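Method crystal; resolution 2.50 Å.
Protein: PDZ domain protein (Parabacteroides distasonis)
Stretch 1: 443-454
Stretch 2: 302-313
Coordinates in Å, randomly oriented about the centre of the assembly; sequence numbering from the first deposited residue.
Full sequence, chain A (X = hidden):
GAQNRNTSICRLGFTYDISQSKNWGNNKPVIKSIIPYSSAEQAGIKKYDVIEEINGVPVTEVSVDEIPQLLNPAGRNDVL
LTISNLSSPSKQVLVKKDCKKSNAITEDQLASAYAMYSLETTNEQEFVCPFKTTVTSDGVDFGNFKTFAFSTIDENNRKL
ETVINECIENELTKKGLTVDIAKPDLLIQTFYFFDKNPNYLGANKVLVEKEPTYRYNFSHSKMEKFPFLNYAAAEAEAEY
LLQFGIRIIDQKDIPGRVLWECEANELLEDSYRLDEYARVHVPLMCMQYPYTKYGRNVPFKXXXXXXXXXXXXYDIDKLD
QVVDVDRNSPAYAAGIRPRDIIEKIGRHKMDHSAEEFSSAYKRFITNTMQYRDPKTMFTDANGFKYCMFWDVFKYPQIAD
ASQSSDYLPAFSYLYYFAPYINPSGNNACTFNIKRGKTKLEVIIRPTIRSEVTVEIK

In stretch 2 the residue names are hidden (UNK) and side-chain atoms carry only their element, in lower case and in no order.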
# COMPACT_ATOMS: atom_id res chain seq x y z
N ILE A 443 38.05 -27.07 35.93
CA ILE A 443 38.12 -26.06 34.89
C ILE A 443 37.18 -26.50 33.79
O ILE A 443 37.37 -27.58 33.22
CB ILE A 443 39.55 -25.78 34.36
CG1 ILE A 443 40.64 -25.77 35.47
CG2 ILE A 443 39.58 -24.56 33.49
CD1 ILE A 443 40.43 -24.88 36.73
N ILE A 444 36.15 -25.69 33.53
CA ILE A 444 35.17 -26.04 32.52
C ILE A 444 35.38 -25.16 31.31
O ILE A 444 35.22 -23.95 31.41
CB ILE A 444 33.71 -25.95 33.06
CG1 ILE A 444 33.51 -26.88 34.28
CG2 ILE A 444 32.71 -26.27 31.95
CD1 ILE A 444 32.10 -26.88 34.95
N ARG A 445 35.75 -25.76 30.18
CA ARG A 445 35.81 -24.98 28.96
C ARG A 445 34.42 -25.06 28.36
O ARG A 445 33.97 -26.16 28.01
CB ARG A 445 36.89 -25.40 27.96
CG ARG A 445 36.95 -24.35 26.85
CD ARG A 445 38.01 -24.62 25.82
NE ARG A 445 39.32 -24.11 26.23
CZ ARG A 445 39.79 -22.91 25.93
NH1 ARG A 445 39.06 -22.06 25.23
NH2 ARG A 445 41.00 -22.56 26.33
N PRO A 446 33.67 -23.94 28.32
CA PRO A 446 32.31 -24.02 27.81
C PRO A 446 32.29 -24.12 26.30
O PRO A 446 33.29 -23.86 25.61
CB PRO A 446 31.68 -22.70 28.28
CG PRO A 446 32.68 -22.06 29.19
CD PRO A 446 33.99 -22.56 28.72
N THR A 447 31.11 -24.49 25.80
CA THR A 447 30.82 -24.51 24.38
C THR A 447 30.01 -23.27 24.15
O THR A 447 29.34 -22.78 25.06
CB THR A 447 30.16 -25.80 23.95
OG1 THR A 447 29.04 -26.08 24.80
CG2 THR A 447 31.13 -26.97 23.92
N ILE A 448 30.09 -22.73 22.96
CA ILE A 448 29.41 -21.49 22.67
C ILE A 448 28.10 -21.83 21.96
O ILE A 448 28.08 -22.45 20.88
CB ILE A 448 30.35 -20.51 21.90
CG1 ILE A 448 31.52 -20.06 22.83
CG2 ILE A 448 29.59 -19.31 21.35
CD1 ILE A 448 32.58 -19.14 22.22
N ARG A 449 27.01 -21.49 22.65
CA ARG A 449 25.69 -21.71 22.10
C ARG A 449 25.33 -20.45 21.43
O ARG A 449 25.36 -19.40 22.06
CB ARG A 449 24.65 -22.13 23.16
CG ARG A 449 24.75 -23.57 23.52
CD ARG A 449 23.50 -24.06 24.17
NE ARG A 449 23.53 -25.51 24.31
CZ ARG A 449 22.52 -26.25 24.76
NH1 ARG A 449 21.38 -25.68 25.13
NH2 ARG A 449 22.64 -27.57 24.86
N SER A 450 25.12 -20.52 20.13
CA SER A 450 24.73 -19.41 19.28
C SER A 450 23.44 -19.76 18.60
O SER A 450 23.23 -20.93 18.23
CB SER A 450 25.82 -19.10 18.26
OG SER A 450 26.11 -17.72 18.31
N GLU A 451 22.53 -18.79 18.52
CA GLU A 451 21.20 -18.98 17.94
C GLU A 451 20.60 -17.66 17.47
O GLU A 451 20.78 -16.62 18.10
CB GLU A 451 20.23 -19.71 18.92
CG GLU A 451 20.26 -19.24 20.37
CD GLU A 451 19.22 -19.82 21.33
OE1 GLU A 451 18.08 -19.30 21.35
OE2 GLU A 451 19.58 -20.73 22.11
N VAL A 452 19.93 -17.72 16.32
CA VAL A 452 19.13 -16.66 15.70
C VAL A 452 17.79 -17.27 15.30
O VAL A 452 17.78 -18.27 14.59
CB VAL A 452 19.78 -15.93 14.50
CG1 VAL A 452 18.90 -14.76 14.06
CG2 VAL A 452 21.17 -15.44 14.82
N THR A 453 16.69 -16.68 15.75
CA THR A 453 15.33 -17.05 15.38
C THR A 453 14.74 -15.87 14.63
O THR A 453 14.71 -14.76 15.15
CB THR A 453 14.53 -17.46 16.61
OG1 THR A 453 15.06 -18.69 17.09
CG2 THR A 453 13.04 -17.60 16.33
N VAL A 454 14.33 -16.09 13.38
CA VAL A 454 13.66 -15.07 12.55
C VAL A 454 12.27 -15.63 12.36
O VAL A 454 12.10 -16.68 11.72
CB VAL A 454 14.37 -14.71 11.24
CG1 VAL A 454 13.63 -13.58 10.51
CG2 VAL A 454 15.82 -14.30 11.52
N UNK A 302 13.27 -10.87 15.33
CA UNK A 302 14.62 -11.45 15.32
C UNK A 302 15.12 -11.55 16.77
O UNK A 302 15.25 -10.53 17.45
c UNK A 302 16.94 -11.49 14.32
c UNK A 302 15.65 -10.69 14.45
c UNK A 302 15.10 -10.37 13.07
N UNK A 303 15.38 -12.76 17.23
CA UNK A 303 15.89 -13.06 18.57
C UNK A 303 17.24 -13.71 18.44
O UNK A 303 17.33 -14.84 17.95
o UNK A 303 13.64 -13.40 19.46
c UNK A 303 14.93 -13.99 19.33
N UNK A 304 18.30 -12.99 18.83
CA UNK A 304 19.62 -13.58 18.76
C UNK A 304 20.16 -13.78 20.17
O UNK A 304 19.75 -13.06 21.08
c UNK A 304 22.19 -11.04 17.34
n UNK A 304 24.00 -9.44 16.84
c UNK A 304 22.79 -9.71 17.67
c UNK A 304 21.10 -11.47 18.31
c UNK A 304 20.57 -12.80 17.83
N UNK A 305 20.99 -14.81 20.37
CA UNK A 305 21.59 -15.12 21.68
C UNK A 305 22.85 -15.97 21.54
O UNK A 305 22.85 -16.97 20.82
c UNK A 305 20.16 -16.97 24.90
n UNK A 305 18.05 -16.88 26.19
c UNK A 305 20.59 -15.86 22.60
c UNK A 305 21.12 -16.13 24.02
c UNK A 305 18.87 -16.22 25.16
N UNK A 306 23.90 -15.57 22.24
CA UNK A 306 25.15 -16.30 22.32
C UNK A 306 25.56 -16.29 23.77
O UNK A 306 25.64 -15.24 24.37
c UNK A 306 26.24 -15.74 21.40
c UNK A 306 27.54 -16.55 21.46
o UNK A 306 25.76 -15.73 20.06
N UNK A 307 25.83 -17.47 24.34
CA UNK A 307 26.29 -17.57 25.71
C UNK A 307 27.24 -18.74 25.88
O UNK A 307 27.25 -19.65 25.05
c UNK A 307 24.24 -18.92 26.57
o UNK A 307 21.73 -22.25 26.34
c UNK A 307 23.18 -18.97 25.67
c UNK A 307 25.10 -17.68 26.70
c UNK A 307 22.37 -20.10 25.57
c UNK A 307 24.40 -19.99 27.44
c UNK A 307 22.56 -21.16 26.43
c UNK A 307 23.57 -21.11 27.38
N UNK A 308 28.05 -18.71 26.95
CA UNK A 308 28.93 -19.83 27.34
C UNK A 308 28.06 -20.85 28.04
O UNK A 308 27.42 -20.53 29.06
n UNK A 308 32.14 -18.21 28.38
c UNK A 308 31.35 -18.90 27.60
c UNK A 308 30.08 -19.38 28.27
o UNK A 308 31.67 -19.18 26.44
N UNK A 309 27.99 -22.06 27.46
CA UNK A 309 27.20 -23.17 27.96
C UNK A 309 28.07 -24.21 28.68
O UNK A 309 29.05 -24.70 28.11
o UNK A 309 23.72 -28.64 28.04
c UNK A 309 26.46 -23.81 26.79
c UNK A 309 24.54 -25.09 27.84
c UNK A 309 24.40 -27.48 27.75
c UNK A 309 26.26 -26.34 26.75
c UNK A 309 25.74 -25.10 27.14
c UNK A 309 25.59 -27.52 27.04
c UNK A 309 23.88 -26.27 28.16
N UNK A 310 27.67 -24.57 29.92
CA UNK A 310 28.30 -25.61 30.74
C UNK A 310 27.29 -26.76 30.98
O UNK A 310 27.69 -27.91 31.11
c UNK A 310 29.72 -23.82 31.91
c UNK A 310 28.83 -25.05 32.07
o UNK A 310 27.73 -24.79 32.93
N UNK A 311 26.01 -26.44 31.06
CA UNK A 311 24.96 -27.42 31.27
C UNK A 311 24.38 -27.42 32.67
O UNK A 311 23.52 -28.24 32.97
N UNK A 312 24.85 -26.50 33.54
CA UNK A 312 24.40 -26.38 34.93
C UNK A 312 23.09 -25.60 35.00
O UNK A 312 22.93 -24.56 34.35
c UNK A 312 26.81 -26.54 35.88
c UNK A 312 28.09 -25.69 36.18
c UNK A 312 25.50 -25.73 35.86
c UNK A 312 25.00 -25.49 37.30
N UNK A 313 22.15 -26.11 35.81
CA UNK A 313 20.89 -25.48 36.17
C UNK A 313 20.98 -25.10 37.67
O UNK A 313 21.54 -25.87 38.45
o UNK A 313 19.58 -26.49 34.44
c UNK A 313 19.72 -26.39 35.85
O HOH W 1 12.08 -14.49 17.18

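Position 302 carries three side-chain carbons, one bearing the other two, and packs against the methyls of Val452 and Val454. This beta-branched, apolar residue is Val302, whose CG1 lies 3.8 Å from Val452 CG1.

At position 303 one carbon and one oxygen follow the CA, beside Thr453: Ser303. Its backbone exchanges two hydrogen bonds with Thr453, and its OG is 3.0 Å from a water that also donates a weak bond to Thr453 O.

Position 304 has an unbranched row of four carbons ending in nitrogen, with its CB 4.0 Å from Val452 CG2; this is Lys304, the end of which leads away to a partner elsewhere in the structure. Position 305 repeats that pattern, four carbons and a nitrogen, its CB 4.1 Å from Glu451 CG. It is Lys305, and despite the acid opposite, its end also leads away.

Position 306 shows a carbon carrying one oxygen and one carbon. The oxygen lies 2.7 Å from Ser450 OG, and the carbon 3.4 Å from Ile448 CG2. The fork with its hydroxyl identifies Thr306, hydrogen-bonded through OG1 to Ser450 OG.

At position 307 one carbon leads to a six-carbon ring bearing an oxygen, and Arg449 CB sits over the ring face: Tyr307. Its OH is 3.3 Å from Arg449 CD.

Position 308 has two carbons, the second carrying an oxygen and a nitrogen, and its CB is 3.7 Å from Pro446 CB. The terminal amide is that of Asn308.

Position 309 is again a six-membered carbon ring with an oxygen, covered by the guanidinium of Arg449. This is Tyr309; Thr447 OG1 approaches the ring edge, 3.4 Å from CD2.

Position 310 has a carbon carrying one oxygen and one carbon, the latter 3.9 Å from Ile444 CG2, and is Thr310. Position 311 has no side-chain atoms; its phi of 105° would jam a CB against the preceding carbonyl, as expected for Gly311. Position 312 has four carbons, forked at the first with one arm two carbons long, its end coming nearer to Ile444: Ile312, with CD1 4.4 Å from Ile444 CD1. Position 313, one carbon and one oxygen out of reach of the other stretch, is Ser313.

The contact is an antiparallel strand pair, held by reciprocal backbone hydrogen bonds at Thr447–Tyr309, Arg449–Tyr307, Glu451–Lys305 and Thr453–Ser303. On the face shared by these residues, Arg449 binds both tyrosines: its guanidinium stacks flat on Tyr309, a cation-pi contact, while its CB covers Tyr307. The other face combines valine packing with the Ser450–Thr306 hydroxyl pair.

Stretch 2, residues 302-313: VSKKTYNYTGIS
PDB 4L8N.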